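Local coordinates for SidF, inhibitor of growth family, member 3 (Legionella pneumophila subsp. pneumophila, PDB 4FYE), which acts as a phosphoinositide phosphatase, probably taking the 3-phosphate off phosphatidylinositol 3,4,5-trisphosphate, at residues E7-Y12 with I310-N315; S131-S136 with A728-F733; E316-K321 with Q341-Y346; D681-H686 with D723-A728. The protein carries 1 engineered substitution. All coordinates share one frame; numbering follows the deposited sequence.

The four contacts form two pairs within the mixed alpha-beta phosphatase domain. Contacts 1 and 3, with centres about 12 Å apart, are consecutive along the chain, since the turn in contact 1 leads from helix 284-311 into helix 315-320 of contact 3; Met313 of the first packs on Tyr346 and Leu318 of the second. Contacts 2 and 4, also about 12 Å apart between centres, share Ala728 in the loop leading to helix 733-741. The centres of contacts 3 and 4 are about 47 Å apart, on opposite sides of the chain's centre. In sequence, contacts 1 and 2 cross and contacts 3 and 4 are nested inside contact 2, yet each pair is local to its own side of the fold.

Contact 1. Residues E7-Y12 with I310-N315; sequences ENIETY and IDRMTN
One backbone hydrogen bond joins the beginning of helix 9-16 to the end of helix 284-311. Ile9 N donates to Asp311 O at 2.8 Å and almost straight (171° at the hydrogen), reaching the oxygen from above the carbonyl plane. Beside it, Asn8 CA lies 3.4 Å from the same Asp311 O in a CA-H...O contact, so one carbonyl receives both the amide and an alpha hydrogen. Asn8, at the N-cap position, opens its own helix with the bond from Tyr12 N to Asn8 O at 2.9 Å.

Nonpolar packing accompanies these bonds. Ile9 leans toward the other segment, and its CB and CG1 cross obliquely over the methylene of Asp311, with Ile9 CB 4.0 Å from Asp311 CB. The Asn8 side chain, its CG anti to the backbone N (chi1 173°), lies along the turn beside Asp311 and Met313.

Charged and capping groups turn to other partners. The Asp311 carboxylate makes a salt bridge with Arg248 on strand 247-254, and Arg312 bridges to Asp639 and Asp265. Thr314 OG1, held between its backbone N and carbonyl carbon (chi1 69°), caps Asp317 N and starts the next helix.

A carbonyl at the C-terminal end of one helix thus meets an amide in the first turn of another. Such a pairing satisfies polar groups that helical bonding leaves over, and the opposed partial charges of the two helix ends would probably favour it, while the outward bonds of Asp311 to Arg248 and of Arg312 to Asp265 tie the turn to strands 247-254 and 260-268.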
# COMPACT_ATOMS: atom_id res chain seq x y z
N GLU A 7 20.27 -5.48 0.58
CA GLU A 7 20.62 -5.88 -0.76
C GLU A 7 19.81 -5.06 -1.74
O GLU A 7 18.76 -4.53 -1.45
CB GLU A 7 20.31 -7.37 -0.93
CG GLU A 7 20.81 -8.02 -2.21
CD GLU A 7 22.33 -8.05 -2.30
OE1 GLU A 7 22.87 -7.12 -2.95
OE2 GLU A 7 22.95 -9.00 -1.73
N ASN A 8 20.32 -4.96 -2.94
CA ASN A 8 19.69 -4.24 -3.99
C ASN A 8 18.35 -4.92 -4.31
O ASN A 8 18.29 -6.14 -4.35
CB ASN A 8 20.64 -4.27 -5.18
CG ASN A 8 20.04 -3.69 -6.40
OD1 ASN A 8 20.11 -2.48 -6.62
ND2 ASN A 8 19.41 -4.52 -7.19
N ILE A 9 17.28 -4.14 -4.49
CA ILE A 9 15.96 -4.69 -4.69
C ILE A 9 15.93 -5.65 -5.90
O ILE A 9 15.43 -6.78 -5.79
CB ILE A 9 14.92 -3.55 -4.80
CG1 ILE A 9 13.72 -3.77 -3.88
CG2 ILE A 9 14.63 -3.08 -6.24
CD1 ILE A 9 13.09 -5.12 -3.84
N GLU A 10 16.52 -5.23 -7.03
CA GLU A 10 16.50 -6.06 -8.19
C GLU A 10 17.21 -7.37 -7.92
O GLU A 10 16.71 -8.43 -8.35
CB GLU A 10 17.13 -5.38 -9.43
CG GLU A 10 16.86 -6.22 -10.67
CD GLU A 10 17.56 -5.77 -11.97
OE1 GLU A 10 17.93 -6.67 -12.80
OE2 GLU A 10 17.72 -4.53 -12.18
N THR A 11 18.37 -7.34 -7.24
CA THR A 11 19.06 -8.62 -7.09
C THR A 11 18.24 -9.51 -6.15
O THR A 11 17.97 -10.67 -6.43
CB THR A 11 20.56 -8.53 -6.68
OG1 THR A 11 20.64 -8.66 -5.27
CG2 THR A 11 21.24 -7.23 -7.12
N TYR A 12 17.78 -8.95 -5.05
CA TYR A 12 16.83 -9.69 -4.25
C TYR A 12 15.61 -10.29 -4.99
O TYR A 12 15.30 -11.47 -4.83
CB TYR A 12 16.37 -8.88 -3.07
CG TYR A 12 15.60 -9.65 -2.04
CD1 TYR A 12 16.02 -10.90 -1.56
CD2 TYR A 12 14.47 -9.11 -1.49
CE1 TYR A 12 15.32 -11.59 -0.57
CE2 TYR A 12 13.77 -9.76 -0.48
CZ TYR A 12 14.19 -10.99 -0.03
OH TYR A 12 13.42 -11.60 0.95
N ILE A 310 17.67 3.48 -0.77
CA ILE A 310 18.95 2.80 -0.80
C ILE A 310 18.87 1.44 -1.61
O ILE A 310 19.80 1.12 -2.41
CB ILE A 310 19.53 2.59 0.63
CG1 ILE A 310 20.33 3.80 1.17
CG2 ILE A 310 20.60 1.48 0.61
CD1 ILE A 310 19.64 5.11 1.26
N ASP A 311 17.79 0.66 -1.40
CA ASP A 311 17.56 -0.62 -2.10
C ASP A 311 17.56 -0.43 -3.61
O ASP A 311 17.86 -1.36 -4.35
CB ASP A 311 16.12 -1.13 -1.83
CG ASP A 311 15.90 -1.58 -0.44
OD1 ASP A 311 16.91 -1.50 0.34
OD2 ASP A 311 14.73 -2.00 -0.14
N ARG A 312 17.03 0.70 -4.05
CA ARG A 312 16.91 0.96 -5.46
C ARG A 312 18.24 1.43 -6.05
O ARG A 312 18.31 1.68 -7.23
CB ARG A 312 15.80 1.95 -5.74
CG ARG A 312 14.46 1.25 -5.56
CD ARG A 312 13.21 2.08 -5.33
NE ARG A 312 13.01 3.19 -6.27
CZ ARG A 312 12.65 2.98 -7.52
NH1 ARG A 312 12.49 1.73 -7.92
NH2 ARG A 312 12.42 3.97 -8.33
N MET A 313 19.30 1.53 -5.26
CA MET A 313 20.62 1.78 -5.85
C MET A 313 21.53 0.57 -6.00
O MET A 313 21.71 -0.25 -5.06
CB MET A 313 21.33 2.89 -5.12
CG MET A 313 20.46 4.15 -5.25
SD MET A 313 21.20 5.64 -4.64
CE MET A 313 21.14 5.23 -2.94
N THR A 314 22.11 0.45 -7.19
CA THR A 314 23.07 -0.61 -7.43
C THR A 314 24.29 -0.15 -6.74
O THR A 314 24.45 1.05 -6.42
CB THR A 314 23.32 -0.81 -8.94
OG1 THR A 314 24.02 0.33 -9.49
CG2 THR A 314 21.94 -0.89 -9.66
N ASN A 315 25.18 -1.08 -6.54
CA ASN A 315 26.56 -0.74 -6.21
C ASN A 315 27.24 0.32 -7.09
O ASN A 315 27.86 1.23 -6.54
CB ASN A 315 27.40 -2.01 -6.08
CG ASN A 315 27.04 -2.81 -4.83
OD1 ASN A 315 25.92 -2.70 -4.28
ND2 ASN A 315 27.96 -3.64 -4.38

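Contact 2. Residues S131-S136 with A728-F733; sequences SSKKSS and ADNGLF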
# COMPACT_ATOMS: atom_id res chain seq x y z
N SER A 131 -17.66 -15.51 -12.57
CA SER A 131 -18.96 -15.86 -13.01
C SER A 131 -19.92 -15.16 -12.05
O SER A 131 -19.53 -14.72 -10.93
CB SER A 131 -19.05 -17.36 -12.61
OG SER A 131 -19.98 -17.86 -13.42
N SER A 132 -21.19 -15.23 -12.34
CA SER A 132 -22.16 -14.61 -11.45
C SER A 132 -22.33 -15.25 -10.06
O SER A 132 -22.41 -16.47 -9.93
CB SER A 132 -23.50 -14.49 -12.16
OG SER A 132 -24.48 -14.40 -11.17
N LYS A 133 -22.50 -14.44 -9.01
CA LYS A 133 -22.55 -15.02 -7.66
C LYS A 133 -23.88 -15.69 -7.58
O LYS A 133 -24.21 -16.44 -6.60
CB LYS A 133 -22.59 -13.95 -6.59
CG LYS A 133 -21.54 -12.88 -6.56
CD LYS A 133 -21.87 -12.01 -5.36
CE LYS A 133 -23.01 -11.07 -5.71
NZ LYS A 133 -22.49 -9.68 -5.85
N LYS A 134 -24.69 -15.37 -8.57
CA LYS A 134 -26.01 -16.01 -8.66
C LYS A 134 -26.11 -17.26 -9.54
O LYS A 134 -27.19 -17.77 -9.72
CB LYS A 134 -27.08 -14.98 -9.07
CG LYS A 134 -27.17 -13.80 -8.11
CD LYS A 134 -28.62 -13.52 -7.72
CE LYS A 134 -29.21 -12.31 -8.44
NZ LYS A 134 -28.83 -11.01 -7.82
N SER A 135 -24.99 -17.78 -10.06
CA SER A 135 -25.02 -19.11 -10.77
C SER A 135 -25.50 -20.20 -9.83
O SER A 135 -25.36 -20.07 -8.59
CB SER A 135 -23.62 -19.47 -11.29
OG SER A 135 -22.78 -19.97 -10.24
N SER A 136 -26.05 -21.29 -10.33
CA SER A 136 -26.43 -22.34 -9.38
C SER A 136 -25.18 -22.87 -8.61
O SER A 136 -25.27 -23.26 -7.43
CB SER A 136 -27.21 -23.49 -10.02
OG SER A 136 -26.47 -24.02 -11.11
N ALA A 728 -12.99 -7.97 -12.73
CA ALA A 728 -13.15 -9.30 -13.28
C ALA A 728 -13.88 -10.21 -12.30
O ALA A 728 -14.72 -11.03 -12.69
CB ALA A 728 -11.80 -9.88 -13.60
N ASP A 729 -13.63 -10.06 -11.01
CA ASP A 729 -14.17 -11.02 -10.04
C ASP A 729 -15.52 -10.52 -9.41
O ASP A 729 -15.92 -9.38 -9.55
CB ASP A 729 -13.18 -11.28 -8.94
CG ASP A 729 -13.12 -10.14 -7.98
OD1 ASP A 729 -12.56 -9.11 -8.40
OD2 ASP A 729 -13.72 -10.20 -6.86
N ASN A 730 -16.21 -11.38 -8.70
CA ASN A 730 -17.53 -11.08 -8.28
C ASN A 730 -17.61 -10.87 -6.73
O ASN A 730 -18.70 -10.92 -6.17
CB ASN A 730 -18.40 -12.23 -8.70
CG ASN A 730 -18.02 -13.60 -8.02
OD1 ASN A 730 -17.23 -13.67 -7.09
ND2 ASN A 730 -18.65 -14.68 -8.47
N GLY A 731 -16.46 -10.71 -6.06
CA GLY A 731 -16.35 -10.37 -4.64
C GLY A 731 -16.48 -11.55 -3.69
O GLY A 731 -16.43 -11.36 -2.49
N LEU A 732 -16.64 -12.79 -4.18
CA LEU A 732 -16.86 -13.91 -3.24
C LEU A 732 -15.79 -14.16 -2.17
O LEU A 732 -16.07 -14.80 -1.12
CB LEU A 732 -17.17 -15.21 -3.99
CG LEU A 732 -18.61 -15.25 -4.52
CD1 LEU A 732 -18.86 -16.59 -5.22
CD2 LEU A 732 -19.59 -15.04 -3.37
N PHE A 733 -14.55 -13.77 -2.44
CA PHE A 733 -13.55 -13.74 -1.38
C PHE A 733 -13.99 -12.91 -0.18
O PHE A 733 -13.54 -13.19 0.94
CB PHE A 733 -12.11 -13.39 -1.89
CG PHE A 733 -11.29 -14.63 -2.23
CD1 PHE A 733 -11.11 -15.62 -1.29
CD2 PHE A 733 -10.70 -14.78 -3.47
CE1 PHE A 733 -10.35 -16.76 -1.56
CE2 PHE A 733 -9.93 -15.91 -3.76
CZ PHE A 733 -9.76 -16.91 -2.81
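Two surface loops meet here through an Asx turn: Asn730 closes the turn on its own chain with its amide oxygen and uses the amide nitrogen to hold the loop ahead of helix 136-163. Asn730 CG stands in the crowded position between backbone N and carbonyl carbon (chi1 63°), which brings OD1 within 3.1 Å of Leu732 N. At the other end of the amide, Asn730 ND2 donates to Ser131 O at 2.6 Å, nearly along the C=O axis, and a weak bond to Asp128 O is its second. A preceding Asx turn, Asp729 OD2 to Gly731 N at 2.9 Å, overlaps the first; Asp729 OD1 is salt-bridged to Arg655. Gly731 itself takes a positive phi of 82°, which by itself favours glycine.

Lys133, in the type I turn Ser132-Ser135, slides past Asn730 in the opposite direction. Its CG rests 3.9 Å from Asn730 CB, and farther along Lys133 CD comes 3.4 Å from Asn730 O. The tip of Leu732 lies near the same methylene.

With both ends of its amide bonded, the Asn730 side chain is fixed in rotation, and the lysine adds mainly aliphatic cover to a polar contact between two surface loops, centred on the Asn730 amide.

Contact 3. Residues E316-K321 with Q341-Y346; sequences EDLWNK and QLIKLY
Short helix 315-320 packs on helix 335-349 as an apolar helix pair, the local axes 9.2 Å apart at closest and inclined at 37°. The main bump is Leu318, which points toward the partner and fits the hollow walled by Leu342, Ile343 and Tyr346. Its two methyls divide that hollow: Leu318 CD1 goes in between Leu342 CB, at 4.0 Å, and Ile343 CG1, while Leu318 CD2 lies obliquely against the Tyr346 ring, the two side chains crossing at about a right angle.

Leu342 is the reciprocal bump. It points toward helix 315-320, and its CD1 meets the edge of the Trp319 indole, in the plane of the ring, 3.9 Å from Trp319 CE3. Trp319 also makes a cation-pi contact with Arg327.

At the far end, Lys321 runs beside Tyr346 in the same direction, CB and CG beside the ring and CG at its edge, before the chain bends off. Ile343 continues the packing to strand 391-399, and Met313 reaches Tyr346 from the preceding turn. Asn350 ND2 donates to both Lys321 O and Tyr346 O. At the ring edge Lys321 CG lies 3.5 Å from Tyr346 CE1.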
# COMPACT_ATOMS: atom_id res chain seq x y z
N GLU A 316 27.11 0.24 -8.42
CA GLU A 316 27.69 1.26 -9.31
C GLU A 316 27.13 2.64 -8.91
O GLU A 316 27.89 3.60 -8.79
CB GLU A 316 27.33 1.01 -10.77
CG GLU A 316 28.44 0.53 -11.70
CD GLU A 316 28.12 0.77 -13.21
OE1 GLU A 316 29.08 0.94 -14.03
OE2 GLU A 316 26.91 0.79 -13.59
N ASP A 317 25.81 2.70 -8.71
CA ASP A 317 25.06 3.91 -8.27
C ASP A 317 25.61 4.51 -6.96
O ASP A 317 25.80 5.69 -6.87
CB ASP A 317 23.58 3.57 -8.04
CG ASP A 317 22.76 3.38 -9.34
OD1 ASP A 317 23.16 3.90 -10.42
OD2 ASP A 317 21.68 2.70 -9.29
N LEU A 318 25.87 3.72 -5.94
CA LEU A 318 26.39 4.31 -4.74
C LEU A 318 27.84 4.86 -4.95
O LEU A 318 28.21 5.99 -4.53
CB LEU A 318 26.36 3.26 -3.62
CG LEU A 318 25.02 2.70 -3.20
CD1 LEU A 318 25.14 1.28 -2.68
CD2 LEU A 318 24.41 3.56 -2.13
N TRP A 319 28.67 4.06 -5.60
CA TRP A 319 29.95 4.45 -5.99
C TRP A 319 30.01 5.79 -6.69
O TRP A 319 30.91 6.61 -6.40
CB TRP A 319 30.48 3.39 -6.93
CG TRP A 319 31.92 3.56 -7.31
CD1 TRP A 319 32.41 3.98 -8.54
CD2 TRP A 319 33.10 3.32 -6.46
NE1 TRP A 319 33.78 4.00 -8.52
CE2 TRP A 319 34.26 3.63 -7.30
CE3 TRP A 319 33.30 2.89 -5.14
CZ2 TRP A 319 35.58 3.50 -6.82
CZ3 TRP A 319 34.63 2.77 -4.65
CH2 TRP A 319 35.74 3.08 -5.47
N ASN A 320 29.11 6.02 -7.63
CA ASN A 320 29.20 7.24 -8.43
C ASN A 320 28.87 8.43 -7.57
O ASN A 320 29.27 9.52 -7.84
CB ASN A 320 28.27 7.19 -9.67
CG ASN A 320 28.59 6.02 -10.62
OD1 ASN A 320 29.75 5.73 -10.95
ND2 ASN A 320 27.53 5.35 -11.09
N LYS A 321 28.13 8.17 -6.52
CA LYS A 321 27.69 9.16 -5.59
C LYS A 321 28.68 9.39 -4.46
O LYS A 321 28.48 10.24 -3.64
CB LYS A 321 26.30 8.76 -5.06
CG LYS A 321 25.20 9.73 -5.42
CD LYS A 321 24.96 9.87 -6.91
CE LYS A 321 24.62 11.32 -7.22
NZ LYS A 321 23.13 11.42 -7.24
N GLN A 341 29.82 -0.88 3.06
CA GLN A 341 30.77 0.21 3.10
C GLN A 341 30.32 1.32 2.13
O GLN A 341 30.33 2.50 2.46
CB GLN A 341 32.17 -0.33 2.74
CG GLN A 341 33.28 0.65 3.01
CD GLN A 341 34.62 0.24 2.35
OE1 GLN A 341 34.66 -0.35 1.25
NE2 GLN A 341 35.72 0.56 3.03
N LEU A 342 29.89 0.92 0.94
CA LEU A 342 29.28 1.81 -0.01
C LEU A 342 28.09 2.55 0.57
O LEU A 342 27.98 3.75 0.39
CB LEU A 342 28.83 1.01 -1.23
CG LEU A 342 29.77 0.94 -2.43
CD1 LEU A 342 31.12 1.60 -2.17
CD2 LEU A 342 29.87 -0.48 -2.96
N ILE A 343 27.21 1.86 1.30
CA ILE A 343 26.00 2.51 1.79
C ILE A 343 26.36 3.54 2.83
O ILE A 343 25.90 4.69 2.80
CB ILE A 343 24.99 1.52 2.33
CG1 ILE A 343 24.42 0.76 1.15
CG2 ILE A 343 23.85 2.23 3.09
CD1 ILE A 343 23.57 -0.45 1.58
N LYS A 344 27.25 3.13 3.72
CA LYS A 344 27.74 4.00 4.76
C LYS A 344 28.42 5.27 4.20
O LYS A 344 28.14 6.35 4.64
CB LYS A 344 28.71 3.25 5.70
CG LYS A 344 29.24 4.18 6.78
CD LYS A 344 30.53 3.76 7.45
CE LYS A 344 31.15 5.00 8.06
NZ LYS A 344 32.06 4.63 9.17
N LEU A 345 29.30 5.12 3.23
CA LEU A 345 29.96 6.27 2.66
C LEU A 345 28.96 7.12 1.90
O LEU A 345 29.00 8.32 1.98
CB LEU A 345 31.13 5.85 1.76
CG LEU A 345 32.40 5.40 2.51
CD1 LEU A 345 33.43 4.68 1.66
CD2 LEU A 345 33.09 6.53 3.28
N TYR A 346 28.02 6.49 1.20
CA TYR A 346 27.03 7.18 0.44
C TYR A 346 26.23 8.09 1.36
O TYR A 346 25.96 9.29 1.00
CB TYR A 346 26.10 6.23 -0.33
CG TYR A 346 24.88 6.94 -0.92
CD1 TYR A 346 25.01 7.92 -1.89
CD2 TYR A 346 23.64 6.67 -0.49
CE1 TYR A 346 23.91 8.59 -2.41
CE2 TYR A 346 22.54 7.32 -0.99
CZ TYR A 346 22.69 8.29 -1.95
OH TYR A 346 21.59 8.98 -2.46

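Contact 4. Residues D681-H686 with D723-A728; sequences DHRRTH and DKANFA
An Asx turn leads into a 3-10 turn at residues 723-726, and the loop following helix 678-681 docks on it. Asp723 OD1 accepts from Ala725 N at 3.0 Å to start the turn. Ala725, Asn726 and Phe727, at and just after its end, then offer three oxygens to the other loop.

At the backbone, Arg684 N donates to Ala725 O at 2.8 Å, in the carbonyl plane and on a lone pair. Arg683 grips Asn726 OD1 end-on with two nitrogens, NH1 at 2.9 Å and NH2 at 3.1 Å from that oxygen; the guanidinium and amide planes stand 72° apart, and Ala725 O lies over the guanidinium face. The bends at chi2 and chi3 also bring Arg683 NE to Asp681 O, which helps to fix the group's rotation. Arg684 folds back so that NH2 bonds His682 O at 2.7 Å, and NH1 is salt-bridged to Asp697 on helix 692-699.

The third grip is His686 NE2 to Phe727 O at 2.7 Å, nearly along the C=O axis and in the ring plane, which places a proton on NE2. Two side chains and one backbone amide thus close on an Asx-turn-initiated 3-10 turn, in a loop-to-loop junction built on two main-chain carbonyls and one side-chain amide oxygen.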
# COMPACT_ATOMS: atom_id res chain seq x y z
N ASP A 681 -10.57 1.79 -18.38
CA ASP A 681 -11.84 2.13 -19.01
C ASP A 681 -12.59 0.88 -19.42
O ASP A 681 -13.83 0.87 -19.41
CB ASP A 681 -11.61 3.03 -20.24
CG ASP A 681 -10.89 4.38 -19.90
OD1 ASP A 681 -10.88 4.78 -18.69
OD2 ASP A 681 -10.34 5.06 -20.83
N HIS A 682 -11.84 -0.17 -19.77
CA HIS A 682 -12.47 -1.42 -20.23
C HIS A 682 -13.52 -1.90 -19.24
O HIS A 682 -13.29 -1.97 -18.04
CB HIS A 682 -11.48 -2.56 -20.58
CG HIS A 682 -12.17 -3.77 -21.19
ND1 HIS A 682 -12.70 -4.79 -20.43
CD2 HIS A 682 -12.51 -4.06 -22.52
CE1 HIS A 682 -13.30 -5.68 -21.22
NE2 HIS A 682 -13.20 -5.24 -22.51
N ARG A 683 -14.71 -2.18 -19.77
CA ARG A 683 -15.84 -2.61 -18.99
C ARG A 683 -15.83 -4.16 -18.88
O ARG A 683 -16.12 -4.85 -19.86
CB ARG A 683 -17.19 -2.10 -19.65
CG ARG A 683 -17.40 -0.56 -19.68
CD ARG A 683 -17.29 0.12 -18.28
NE ARG A 683 -15.92 0.21 -17.69
CZ ARG A 683 -15.68 0.34 -16.36
NH1 ARG A 683 -16.68 0.35 -15.46
NH2 ARG A 683 -14.43 0.44 -15.88
N ARG A 684 -15.54 -4.69 -17.69
CA ARG A 684 -15.47 -6.17 -17.57
C ARG A 684 -16.84 -6.77 -17.75
O ARG A 684 -17.84 -6.18 -17.33
CB ARG A 684 -14.84 -6.62 -16.24
CG ARG A 684 -13.33 -6.69 -16.29
CD ARG A 684 -12.61 -5.71 -15.34
NE ARG A 684 -12.33 -4.41 -15.95
CZ ARG A 684 -11.21 -3.68 -15.83
NH1 ARG A 684 -10.15 -4.07 -15.16
NH2 ARG A 684 -11.15 -2.50 -16.47
N THR A 685 -16.90 -7.93 -18.41
CA THR A 685 -18.20 -8.56 -18.72
C THR A 685 -18.40 -9.92 -18.09
O THR A 685 -19.52 -10.37 -18.12
CB THR A 685 -18.42 -8.73 -20.24
OG1 THR A 685 -17.33 -9.48 -20.77
CG2 THR A 685 -18.45 -7.37 -20.94
N HIS A 686 -17.37 -10.57 -17.54
CA HIS A 686 -17.58 -11.81 -16.73
C HIS A 686 -18.09 -12.99 -17.55
O HIS A 686 -18.64 -13.94 -17.00
CB HIS A 686 -18.52 -11.54 -15.53
CG HIS A 686 -18.28 -10.21 -14.87
ND1 HIS A 686 -19.05 -9.11 -15.11
CD2 HIS A 686 -17.26 -9.78 -14.01
CE1 HIS A 686 -18.57 -8.07 -14.41
NE2 HIS A 686 -17.46 -8.48 -13.76
N ASP A 723 -19.61 -0.79 -8.78
CA ASP A 723 -20.02 -1.04 -10.14
C ASP A 723 -19.29 -2.30 -10.75
O ASP A 723 -18.04 -2.35 -10.86
CB ASP A 723 -19.76 0.21 -10.97
CG ASP A 723 -20.05 -0.01 -12.43
OD1 ASP A 723 -20.25 -1.19 -12.82
OD2 ASP A 723 -20.03 0.98 -13.20
N LYS A 724 -20.08 -3.32 -11.13
CA LYS A 724 -19.53 -4.69 -11.26
C LYS A 724 -18.59 -4.73 -12.49
O LYS A 724 -17.68 -5.54 -12.60
CB LYS A 724 -20.62 -5.76 -11.36
CG LYS A 724 -21.45 -5.58 -12.60
CD LYS A 724 -22.42 -6.73 -12.84
CE LYS A 724 -22.95 -6.60 -14.28
NZ LYS A 724 -23.99 -7.56 -14.74
N ALA A 725 -18.77 -3.79 -13.40
CA ALA A 725 -17.96 -3.76 -14.58
C ALA A 725 -16.52 -3.28 -14.33
O ALA A 725 -15.65 -3.44 -15.22
CB ALA A 725 -18.67 -2.90 -15.60
N ASN A 726 -16.26 -2.75 -13.12
CA ASN A 726 -14.90 -2.40 -12.63
C ASN A 726 -13.97 -3.54 -12.29
O ASN A 726 -12.76 -3.28 -12.20
CB ASN A 726 -14.94 -1.46 -11.43
CG ASN A 726 -15.43 -0.06 -11.79
OD1 ASN A 726 -15.30 0.34 -12.94
ND2 ASN A 726 -15.98 0.69 -10.81
N PHE A 727 -14.49 -4.78 -12.10
CA PHE A 727 -13.64 -5.88 -11.70
C PHE A 727 -14.01 -7.21 -12.36
O PHE A 727 -15.19 -7.53 -12.55
CB PHE A 727 -13.70 -6.00 -10.17
CG PHE A 727 -13.09 -4.82 -9.45
CD1 PHE A 727 -11.74 -4.74 -9.25
CD2 PHE A 727 -13.90 -3.79 -8.96
CE1 PHE A 727 -11.19 -3.63 -8.59
CE2 PHE A 727 -13.38 -2.72 -8.28
CZ PHE A 727 -12.00 -2.63 -8.13
N ALA A 728 -12.99 -7.97 -12.73
CA ALA A 728 -13.15 -9.30 -13.28
C ALA A 728 -13.88 -10.21 -12.30
O ALA A 728 -14.72 -11.03 -12.69
CB ALA A 728 -11.80 -9.88 -13.60